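Side-chain contacts in uncharacterized protein Atu1872 (Agrobacterium tumefaciens, PDB 2QNT), which is of unknown function but belongs to the glyoxalase/bleomycin resistance protein/dioxygenase family, whose paired beta-alpha-beta-beta-beta modules commonly build metal or ligand sites: residues A[102-105]-A[109-112]; A[46-51]-A[78-83]. All coordinates share one frame; numbering follows the deposited sequence.

Contact 1 of 2, residues A[102-105]-A[109-112]; sequences LERQ and QRVF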
loop_
_atom_site.group_PDB
_atom_site.type_symbol
_atom_site.label_atom_id
_atom_site.label_comp_id
_atom_site.label_asym_id
_atom_site.label_seq_id
_atom_site.Cartn_x
_atom_site.Cartn_y
_atom_site.Cartn_z
ATOM N N LEU A 102 22.247 1.601 -3.203
ATOM C CA LEU A 102 21.835 2.941 -3.504
ATOM C C LEU A 102 22.365 3.324 -4.872
ATOM O O LEU A 102 23.591 3.452 -5.048
ATOM C CB LEU A 102 22.328 3.861 -2.358
ATOM C CG LEU A 102 21.997 5.346 -2.430
ATOM C CD1 LEU A 102 20.536 5.593 -2.588
ATOM C CD2 LEU A 102 22.520 5.970 -1.143
ATOM N N GLU A 103 21.461 3.501 -5.832
ATOM C CA GLU A 103 21.786 3.651 -7.278
ATOM C C GLU A 103 20.916 4.704 -7.904
ATOM O O GLU A 103 19.728 4.734 -7.658
ATOM C CB GLU A 103 21.491 2.307 -8.015
ATOM C CG GLU A 103 22.432 1.186 -7.581
ATOM C CD GLU A 103 22.157 -0.198 -8.204
ATOM O OE1 GLU A 103 21.120 -0.431 -8.841
ATOM O OE2 GLU A 103 23.036 -1.077 -8.072
ATOM N N ARG A 104 21.489 5.552 -8.731
ATOM C CA ARG A 104 20.753 6.490 -9.516
ATOM C C ARG A 104 19.878 5.741 -10.519
ATOM O O ARG A 104 20.344 4.929 -11.317
ATOM C CB ARG A 104 21.699 7.466 -10.198
ATOM C CG ARG A 104 20.965 8.641 -10.836
ATOM C CD ARG A 104 21.884 9.716 -11.369
ATOM N NE ARG A 104 22.862 10.185 -10.387
ATOM C CZ ARG A 104 22.622 11.033 -9.379
ATOM N NH1 ARG A 104 21.416 11.550 -9.180
ATOM N NH2 ARG A 104 23.620 11.373 -8.563
ATOM N N GLN A 105 18.598 6.064 -10.487
ATOM C CA GLN A 105 17.617 5.468 -11.399
ATOM C C GLN A 105 17.596 6.198 -12.739
ATOM O O GLN A 105 18.205 7.256 -12.893
ATOM C CB GLN A 105 16.228 5.474 -10.750
ATOM C CG GLN A 105 16.184 4.746 -9.428
ATOM C CD GLN A 105 16.518 3.290 -9.583
ATOM O OE1 GLN A 105 15.718 2.545 -10.141
ATOM N NE2 GLN A 105 17.701 2.866 -9.109
ATOM N N GLN A 109 16.861 9.997 -9.836
ATOM C CA GLN A 109 16.757 9.888 -8.385
ATOM C C GLN A 109 17.580 8.716 -7.870
ATOM O O GLN A 109 17.544 7.640 -8.451
ATOM C CB GLN A 109 15.285 9.666 -8.016
ATOM C CG GLN A 109 14.969 9.640 -6.549
ATOM C CD GLN A 109 13.573 9.104 -6.279
ATOM O OE1 GLN A 109 12.929 8.522 -7.156
ATOM N NE2 GLN A 109 13.080 9.327 -5.067
ATOM N N ARG A 110 18.297 8.919 -6.764
ATOM C CA ARG A 110 19.014 7.848 -6.087
ATOM C C ARG A 110 18.097 7.129 -5.102
ATOM O O ARG A 110 17.496 7.769 -4.223
ATOM C CB ARG A 110 20.215 8.425 -5.362
ATOM C CG ARG A 110 21.192 9.087 -6.307
ATOM C CD ARG A 110 22.237 9.858 -5.573
ATOM N NE ARG A 110 23.106 8.989 -4.822
ATOM C CZ ARG A 110 23.443 9.152 -3.549
ATOM N NH1 ARG A 110 22.974 10.191 -2.837
ATOM N NH2 ARG A 110 24.279 8.271 -3.006
ATOM N N VAL A 111 17.980 5.808 -5.275
ATOM C CA VAL A 111 17.160 4.984 -4.403
ATOM C C VAL A 111 17.832 3.676 -4.097
ATOM O O VAL A 111 18.679 3.217 -4.840
ATOM C CB VAL A 111 15.739 4.696 -5.018
ATOM C CG1 VAL A 111 15.188 5.946 -5.722
ATOM C CG2 VAL A 111 15.736 3.514 -5.959
ATOM N N PHE A 112 17.416 3.026 -3.008
ATOM C CA PHE A 112 17.751 1.625 -2.788
ATOM C C PHE A 112 16.488 0.849 -2.510
ATOM O O PHE A 112 15.471 1.415 -2.146
ATOM C CB PHE A 112 18.823 1.432 -1.697
ATOM C CG PHE A 112 18.453 1.862 -0.295
ATOM C CD1 PHE A 112 18.257 0.908 0.706
ATOM C CD2 PHE A 112 18.443 3.187 0.062
ATOM C CE1 PHE A 112 18.015 1.284 2.021
ATOM C CE2 PHE A 112 18.208 3.556 1.387
ATOM C CZ PHE A 112 17.983 2.597 2.345
HETATM O O HOH W 1 25.204 5.885 -4.106
#

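Contact 2 of 2, residues A[46-51]-A[78-83]; sequences TGFAIH and LYFEHA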
loop_
_atom_site.group_PDB
_atom_site.type_symbol
_atom_site.label_atom_id
_atom_site.label_comp_id
_atom_site.label_asym_id
_atom_site.label_seq_id
_atom_site.Cartn_x
_atom_site.Cartn_y
_atom_site.Cartn_z
ATOM N N THR A 46 2.749 9.179 8.746
ATOM C CA THR A 46 2.930 9.338 7.332
ATOM C C THR A 46 2.148 8.313 6.509
ATOM O O THR A 46 2.361 8.198 5.327
ATOM C CB THR A 46 4.432 9.508 6.893
ATOM O OG1 THR A 46 5.143 8.266 6.925
ATOM C CG2 THR A 46 5.154 10.540 7.781
ATOM N N GLY A 47 1.184 7.654 7.125
ATOM C CA GLY A 47 0.160 6.893 6.415
ATOM C C GLY A 47 0.482 5.444 6.103
ATOM O O GLY A 47 -0.069 4.902 5.159
ATOM N N PHE A 48 1.442 4.871 6.792
ATOM C CA PHE A 48 1.767 3.475 6.607
ATOM C C PHE A 48 1.147 2.683 7.763
ATOM O O PHE A 48 0.937 3.206 8.852
ATOM C CB PHE A 48 3.289 3.311 6.616
ATOM C CG PHE A 48 3.768 1.938 6.259
ATOM C CD1 PHE A 48 4.437 1.146 7.199
ATOM C CD2 PHE A 48 3.486 1.381 5.025
ATOM C CE1 PHE A 48 4.859 -0.118 6.902
ATOM C CE2 PHE A 48 3.898 0.103 4.725
ATOM C CZ PHE A 48 4.581 -0.659 5.676
ATOM N N ALA A 49 0.823 1.426 7.489
ATOM C CA ALA A 49 0.243 0.548 8.498
ATOM C C ALA A 49 0.589 -0.893 8.200
ATOM O O ALA A 49 0.963 -1.195 7.089
ATOM C CB ALA A 49 -1.263 0.705 8.553
ATOM N N ILE A 50 0.526 -1.746 9.227
ATOM C CA ILE A 50 0.778 -3.188 9.077
ATOM C C ILE A 50 -0.246 -3.926 9.920
ATOM O O ILE A 50 -0.705 -3.411 10.942
ATOM C CB ILE A 50 2.211 -3.581 9.535
ATOM C CG1 ILE A 50 2.500 -3.065 10.951
ATOM C CG2 ILE A 50 3.274 -3.081 8.564
ATOM C CD1 ILE A 50 3.884 -3.459 11.567
ATOM N N HIS A 51 -0.581 -5.154 9.521
ATOM C CA HIS A 51 -1.529 -5.956 10.290
ATOM C C HIS A 51 -1.106 -7.407 10.284
ATOM O O HIS A 51 -0.692 -7.924 9.250
ATOM C CB HIS A 51 -2.942 -5.870 9.675
ATOM C CG HIS A 51 -4.103 -6.170 10.597
ATOM N ND1 HIS A 51 -4.311 -7.381 11.237
ATOM C CD2 HIS A 51 -5.158 -5.388 10.938
ATOM C CE1 HIS A 51 -5.452 -7.323 11.922
ATOM N NE2 HIS A 51 -5.971 -6.114 11.779
ATOM N N LEU A 78 6.338 -0.752 -1.785
ATOM C CA LEU A 78 6.099 0.275 -0.755
ATOM C C LEU A 78 7.170 1.352 -0.873
ATOM O O LEU A 78 8.358 1.060 -0.661
ATOM C CB LEU A 78 6.099 -0.357 0.627
ATOM C CG LEU A 78 5.036 -1.428 0.803
ATOM C CD1 LEU A 78 5.288 -2.269 2.069
ATOM C CD2 LEU A 78 3.650 -0.816 0.799
ATOM N N TYR A 79 6.777 2.577 -1.219
ATOM C CA TYR A 79 7.695 3.632 -1.612
ATOM C C TYR A 79 7.762 4.691 -0.518
ATOM O O TYR A 79 6.767 5.343 -0.185
ATOM C CB TYR A 79 7.261 4.228 -2.976
ATOM C CG TYR A 79 8.068 5.435 -3.373
ATOM C CD1 TYR A 79 9.402 5.342 -3.696
ATOM C CD2 TYR A 79 7.496 6.676 -3.405
ATOM C CE1 TYR A 79 10.149 6.448 -3.993
ATOM C CE2 TYR A 79 8.240 7.817 -3.731
ATOM C CZ TYR A 79 9.561 7.681 -4.003
ATOM O OH TYR A 79 10.362 8.768 -4.348
ATOM N N PHE A 80 8.979 4.872 -0.010
ATOM C CA PHE A 80 9.338 5.827 1.041
ATOM C C PHE A 80 10.405 6.775 0.517
ATOM O O PHE A 80 11.175 6.437 -0.380
ATOM C CB PHE A 80 9.968 5.118 2.264
ATOM C CG PHE A 80 9.069 4.137 2.988
ATOM C CD1 PHE A 80 8.540 4.438 4.209
ATOM C CD2 PHE A 80 8.837 2.859 2.511
ATOM C CE1 PHE A 80 7.740 3.557 4.930
ATOM C CE2 PHE A 80 8.079 1.965 3.235
ATOM C CZ PHE A 80 7.530 2.307 4.421
ATOM N N GLU A 81 10.461 7.957 1.113
ATOM C CA GLU A 81 11.524 8.933 0.855
ATOM C C GLU A 81 12.183 9.319 2.163
ATOM O O GLU A 81 11.564 9.326 3.203
ATOM C CB GLU A 81 10.980 10.191 0.152
ATOM C CG GLU A 81 10.633 9.955 -1.318
ATOM C CD GLU A 81 9.988 11.122 -2.039
ATOM O OE1 GLU A 81 9.954 12.226 -1.473
ATOM O OE2 GLU A 81 9.481 10.957 -3.177
ATOM N N HIS A 82 13.457 9.668 2.068
ATOM C CA HIS A 82 14.238 10.110 3.212
ATOM C C HIS A 82 14.993 11.361 2.810
ATOM O O HIS A 82 15.539 11.446 1.717
ATOM C CB HIS A 82 15.203 9.025 3.663
ATOM C CG HIS A 82 15.742 9.187 5.051
ATOM N ND1 HIS A 82 16.710 10.117 5.375
ATOM C CD2 HIS A 82 15.487 8.496 6.188
ATOM C CE1 HIS A 82 17.011 9.995 6.657
ATOM N NE2 HIS A 82 16.275 9.026 7.176
ATOM N N ALA A 83 15.073 12.288 3.750
ATOM C CA ALA A 83 15.815 13.518 3.565
ATOM C C ALA A 83 17.303 13.352 3.270
ATOM O O ALA A 83 17.928 14.219 2.636
ATOM C CB ALA A 83 15.636 14.411 4.811
#

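Contact 1 of 2, residues A[102-105]-A[109-112]
Glu103 and Val111 exchange two backbone hydrogen bonds, Glu103 N to Val111 O at 3.0 Å and Val111 N to Glu103 O at 3.1 Å. Glu103 O takes a second donor from the opposite face of its plane, Gln105 NE2 at 3.1 Å, whose N-H points almost straight at it (175°). Bent at chi2 (-62°), the Gln105 chain curls back to make this bond while its OE1 is held by Arg113; an amide suits a place needing both donor and acceptor. Gln105 N to Gln109 O, at 2.8 Å, continues the pairing toward the turn. These bonds tie the end of the antiparallel hairpin of strands 98-104 and 110-115, at the margin of a four-stranded sheet in the glyoxalase-like fold. On the face bearing Arg104 and Arg110, the Arg110 CG methylene lies over the Arg104 guanidinium toward its rim, the guanidinium planes 39° apart. Long arginine chains suit this: methylenes pack while Arg110 reaches Asp86 in a salt bridge and Arg104 NH1 bonds to Gly108 O, probably easing the cations' closeness. A water donates to Leu102 O and accepts from Arg110 NH2, in plane at the guanidinium edge. Branched Leu102 packs two ways: CD2 lies 3.4 Å from Arg110 NH2, and CD1 rests on the Val111 backbone, Phe112 CD2 a looser 4.1 Å away. On the face bearing Glu103 and Val111, Val111 CG2 touches Gln105 CG at 3.7 Å.

Contact 2 of 2, residues A[46-51]-A[78-83]
Phe48 presents one face to the rim of Phe80 in a T-shaped (edge-to-face) pair that helps join the two beta-alpha-beta-beta-beta halves of the glyoxalase-like fold. The centroids are 5.4 Å apart and the planes meet at 64°. Leu78 approaches Phe48 differently: its CD1 methyl lies at the ring's edge, near the ring plane, 3.8 Å from Phe48 CE2. An aromatic ring is apt here because its face and its edge serve two neighbours at once. With CG anti to the backbone N (chi1 -173°), Phe48 swings across the gap between backbones whose nearest CA atoms, those of Phe48 and Leu78, remain 9.1 Å apart. All three side chains are buried, and Phe9 of the second subunit packs against both phenylalanines. Past Phe80 the chains part: Thr46 and Gly47 on one segment, and His82 and Ala83 on the other, are partly exposed and do not touch each other, though Thr46 OG1 is bonded to Phe9 N of the second subunit. Gly47 fits its bend because a side chain at these backbone angles would press on the preceding carbonyl. In the tight part, Phe80 CZ sits over the centre of the Phe48 ring, 4.2 Å from Phe48 CD2.

Contact 2 comes first along the chain, and its second segment ends before contact 1 opens; their centres are about 17 Å apart. Contact 2 lies near the middle of the chain and reaches from strand 49-52 of one four-stranded sheet to strand 76-82 of the other. Contact 1 lies on the hairpin of the second sheet, whose strands run in the order 76-82, 121-126, 110-115, 98-104. A probable hydrogen bond from Gln109 NE2 to Tyr79 OH nevertheless joins them across strand 121-126. Strand 76-82 also pairs antiparallel with the second subunit, so contact 2 forms part of the dimer interface. A buffer molecule near Gln109, probably from the crystallisation liquor, may mark a pocket of no established function.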